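Local coordinates for protein beta-galacturonidase (Eisenbergiella tayi, PDB 6NCW) that probably hydrolyses terminal beta-galacturonides as a glycoside hydrolase family 2 enzyme, with a sugar-acid site largely within its TIM barrel domain, at residues Glu546-Lys549 with Asp550-Ser554; Glu493-Gln496 with Ala497-Arg501. All coordinates share one frame; numbering follows the deposited sequence.

Contact 1 (Glu546-Lys549 with Asp550-Ser554)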
# COMPACT_ATOMS: atom_id res chain seq x y z
N GLU A 546 13.86 -12.62 -5.46
CA GLU A 546 14.02 -14.03 -5.83
C GLU A 546 14.87 -14.19 -7.09
O GLU A 546 15.52 -15.22 -7.26
CB GLU A 546 12.66 -14.69 -6.01
CG GLU A 546 11.86 -14.80 -4.71
CD GLU A 546 12.61 -15.59 -3.64
OE1 GLU A 546 12.70 -15.12 -2.47
OE2 GLU A 546 13.14 -16.68 -3.98
N VAL A 547 14.89 -13.18 -7.96
CA VAL A 547 15.73 -13.20 -9.16
C VAL A 547 17.20 -13.07 -8.79
O VAL A 547 18.06 -13.77 -9.35
CB VAL A 547 15.28 -12.08 -10.11
CG1 VAL A 547 16.44 -11.62 -11.00
CG2 VAL A 547 14.15 -12.56 -10.98
N VAL A 548 17.52 -12.16 -7.86
CA VAL A 548 18.91 -12.00 -7.41
C VAL A 548 19.37 -13.25 -6.68
O VAL A 548 20.48 -13.74 -6.89
CB VAL A 548 19.05 -10.75 -6.53
CG1 VAL A 548 20.42 -10.71 -5.91
CG2 VAL A 548 18.81 -9.46 -7.35
N LYS A 549 18.52 -13.78 -5.80
CA LYS A 549 18.88 -14.97 -5.04
C LYS A 549 19.16 -16.15 -5.97
O LYS A 549 20.18 -16.83 -5.83
CB LYS A 549 17.75 -15.28 -4.06
CG LYS A 549 17.95 -16.50 -3.19
CD LYS A 549 16.81 -16.53 -2.16
CE LYS A 549 16.95 -17.67 -1.18
NZ LYS A 549 15.88 -17.60 -0.17
N ASP A 550 18.28 -16.39 -6.94
CA ASP A 550 18.52 -17.46 -7.91
C ASP A 550 19.86 -17.28 -8.60
O ASP A 550 20.60 -18.26 -8.78
CB ASP A 550 17.42 -17.50 -8.96
CG ASP A 550 16.11 -18.03 -8.41
OD1 ASP A 550 16.09 -18.61 -7.30
OD2 ASP A 550 15.08 -17.84 -9.10
N SER A 551 20.19 -16.05 -9.00
CA SER A 551 21.45 -15.81 -9.70
C SER A 551 22.65 -16.02 -8.78
O SER A 551 23.57 -16.77 -9.12
CB SER A 551 21.47 -14.40 -10.28
OG SER A 551 22.75 -14.11 -10.80
N TYR A 552 22.66 -15.36 -7.62
CA TYR A 552 23.85 -15.40 -6.77
C TYR A 552 24.05 -16.77 -6.13
O TYR A 552 25.19 -17.17 -5.88
CB TYR A 552 23.76 -14.33 -5.68
CG TYR A 552 24.16 -12.91 -6.09
CD1 TYR A 552 24.40 -12.57 -7.41
CD2 TYR A 552 24.31 -11.93 -5.12
CE1 TYR A 552 24.77 -11.27 -7.77
CE2 TYR A 552 24.67 -10.63 -5.47
CZ TYR A 552 24.91 -10.31 -6.79
OH TYR A 552 25.28 -9.02 -7.11
N ARG A 553 22.97 -17.48 -5.81
CA ARG A 553 23.10 -18.82 -5.24
C ARG A 553 23.57 -19.86 -6.25
O ARG A 553 23.97 -20.96 -5.86
CB ARG A 553 21.77 -19.25 -4.64
CG ARG A 553 21.38 -18.49 -3.39
CD ARG A 553 21.41 -19.46 -2.26
NE ARG A 553 20.38 -19.22 -1.27
CZ ARG A 553 20.65 -18.86 -0.02
NH1 ARG A 553 21.93 -18.70 0.34
NH2 ARG A 553 19.66 -18.65 0.85
N SER A 554 23.55 -19.55 -7.54
CA SER A 554 24.00 -20.48 -8.56
C SER A 554 25.49 -20.32 -8.87
O SER A 554 25.98 -20.92 -9.83
CB SER A 554 23.19 -20.30 -9.84
OG SER A 554 23.52 -19.08 -10.47
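Lys549 and Arg553, one helical turn apart, run out side by side in the same direction: Lys549 starts with CG anti to its own backbone N (chi1 179°) and stays extended all the way to NZ, while Arg553 bends at chi2 and chi3 to keep alongside. Lys549 CE sits 3.5 Å from Arg553 NH2, meeting the guanidinium obliquely. Val548 and Tyr552 repeat this i to i+4 pairing on the buried side of the helix. Because CG1 of Val548 stands opposite the backbone N, beside the carbonyl carbon (chi1 172°), that methyl lies over one face of the Tyr552 ring, a CH-pi contact 4.2 Å from the centroid and displaced toward the rim. The phenol itself is fixed by a hydrogen bond from Tyr552 OH to Gly274 O. Underneath runs a regular alpha-helical ladder, in which Tyr552 N to Val548 O is short at 2.8 Å and nearly straight at 173°. Beyond it the chain leaves the helix with a turn: Ser554 OG and Ser554 N both donate to Ser551 O, reaching it from the same face of that peptide, with OG at 2.7 Å. Lys549 NZ and Arg553 NH2 stand 4.1 Å apart, and each salt-bridges a different oxygen of Asp302, NZ taking OD1 and NH2 taking OD2. The pair thus grips one carboxylate, whose negative charge probably stabilises their closeness and ties this last turn to helix 290-302.

Contact 2 (Glu493-Gln496 with Ala497-Arg501)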
# COMPACT_ATOMS: atom_id res chain seq x y z
N GLU A 493 18.11 -9.78 -16.64
CA GLU A 493 18.96 -9.52 -17.79
C GLU A 493 20.31 -8.91 -17.39
O GLU A 493 21.34 -9.25 -17.97
CB GLU A 493 18.25 -8.60 -18.78
CG GLU A 493 19.10 -8.36 -20.02
CD GLU A 493 18.50 -7.37 -21.01
OE1 GLU A 493 17.34 -6.95 -20.80
OE2 GLU A 493 19.21 -7.02 -22.00
N GLN A 494 20.30 -7.98 -16.43
CA GLN A 494 21.55 -7.34 -16.00
C GLN A 494 22.54 -8.33 -15.42
O GLN A 494 23.74 -8.28 -15.73
CB GLN A 494 21.24 -6.23 -14.98
CG GLN A 494 20.57 -5.03 -15.63
CD GLN A 494 20.01 -4.06 -14.61
OE1 GLN A 494 19.94 -4.38 -13.42
NE2 GLN A 494 19.63 -2.86 -15.06
N LEU A 495 22.07 -9.24 -14.56
CA LEU A 495 22.99 -10.16 -13.89
C LEU A 495 23.50 -11.21 -14.86
O LEU A 495 24.68 -11.59 -14.83
CB LEU A 495 22.30 -10.81 -12.68
CG LEU A 495 22.05 -9.89 -11.46
CD1 LEU A 495 21.26 -10.61 -10.39
CD2 LEU A 495 23.35 -9.36 -10.84
N GLN A 496 22.61 -11.70 -15.74
CA GLN A 496 23.02 -12.66 -16.76
C GLN A 496 24.15 -12.09 -17.62
O GLN A 496 25.13 -12.79 -17.91
CB GLN A 496 21.81 -13.05 -17.60
CG GLN A 496 22.09 -13.54 -19.01
CD GLN A 496 22.81 -14.88 -19.07
OE1 GLN A 496 22.61 -15.75 -18.22
NE2 GLN A 496 23.65 -15.05 -20.11
N ALA A 497 24.09 -10.80 -17.95
CA ALA A 497 25.13 -10.23 -18.80
C ALA A 497 26.46 -10.08 -18.04
O ALA A 497 27.51 -10.45 -18.57
CB ALA A 497 24.68 -8.89 -19.37
N VAL A 498 26.43 -9.53 -16.82
CA VAL A 498 27.70 -9.26 -16.12
C VAL A 498 28.44 -10.57 -15.84
O VAL A 498 29.66 -10.64 -16.00
CB VAL A 498 27.47 -8.44 -14.82
CG1 VAL A 498 26.86 -7.08 -15.14
CG2 VAL A 498 26.57 -9.18 -13.84
N PHE A 499 27.73 -11.61 -15.43
CA PHE A 499 28.37 -12.88 -15.12
C PHE A 499 28.83 -13.66 -16.35
O PHE A 499 29.60 -14.61 -16.20
CB PHE A 499 27.43 -13.74 -14.27
CG PHE A 499 27.32 -13.27 -12.85
CD1 PHE A 499 28.47 -13.03 -12.10
CD2 PHE A 499 26.09 -13.04 -12.27
CE1 PHE A 499 28.39 -12.57 -10.79
CE2 PHE A 499 26.00 -12.57 -10.95
CZ PHE A 499 27.16 -12.36 -10.20
N SER A 500 28.41 -13.28 -17.56
CA SER A 500 28.91 -13.90 -18.77
C SER A 500 29.89 -13.00 -19.54
O SER A 500 30.36 -13.40 -20.61
CB SER A 500 27.75 -14.32 -19.67
OG SER A 500 27.01 -13.20 -20.11
N ARG A 501 30.22 -11.82 -19.01
CA ARG A 501 31.19 -10.93 -19.63
C ARG A 501 32.60 -11.41 -19.28
O ARG A 501 33.06 -11.24 -18.14
CB ARG A 501 30.93 -9.50 -19.17
CG ARG A 501 31.89 -8.44 -19.68
CD ARG A 501 31.93 -8.37 -21.20
NE ARG A 501 33.13 -9.03 -21.70
CZ ARG A 501 33.49 -9.09 -22.98
NH1 ARG A 501 32.73 -8.52 -23.92
NH2 ARG A 501 34.61 -9.71 -23.31
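Phe499 N donates to Leu495 O at 3.1 Å and 169°, a nearly straight helical bond. Glu493 and Gln494 send their polar ends elsewhere, the carboxylate to Lys432 and Val439 N, the amide NE2 to Pro431 O and Gly467 O. Further along, Gln496 O meets both the N and the OG of Ser500, four residues on. Ser500 OG is 2.9 Å from Gln496 O, but Ala497 O is also near it and the single hydroxyl proton cannot serve both fully. The bond from Ser500 N to Gln496 O is weak, at 3.3 Å, and the same N also donates to Ala497 O. With chi1 at 64°, Ser500 OG stands between its own N and carbonyl carbon, which folds the hydroxyl back onto the preceding turn. On the apolar side Leu495 and Phe499 lie alongside each other, and Leu495 CD2 touches Phe499 CE2 at 4.2 Å. Leu495 CD2 is also 4.4 Å from Val498 CG2. Val498 CG2 in turn rests over one face of the Phe499 ring, offset toward its rim, and comes within 3.2 Å of Leu495 O. Leu495, Val498 and Phe499 all pack on Val507 of strand 504-509, while Ala497 turns to Val439 of helix 439-453. This is the helix of a beta-alpha-beta crossover, joining parallel strands 461-466 and 504-509 in the TIM barrel.

Both contacts lie near the C-terminal ends of their helices in the TIM barrel domain, with centres about 12 Å apart. Contact 2, on helix 484-500, comes first along the chain; strand 504-509 follows, and helix 544-553, carrying contact 1, comes later. The two helices pack directly against each other: Tyr552 CE1 lies 3.6 Å from Phe499 CZ, and Ser551 CB lies 3.8 Å from Leu495 CD1. Both also rest on Val507 and Ile509, covering strand 504-509 from outside the barrel with a shared apolar layer. Neither contact contains a known galacturonate-binding residue; the nearest approach is Gln494, its side chain about 8 Å from those of Lys532 and Tyr434.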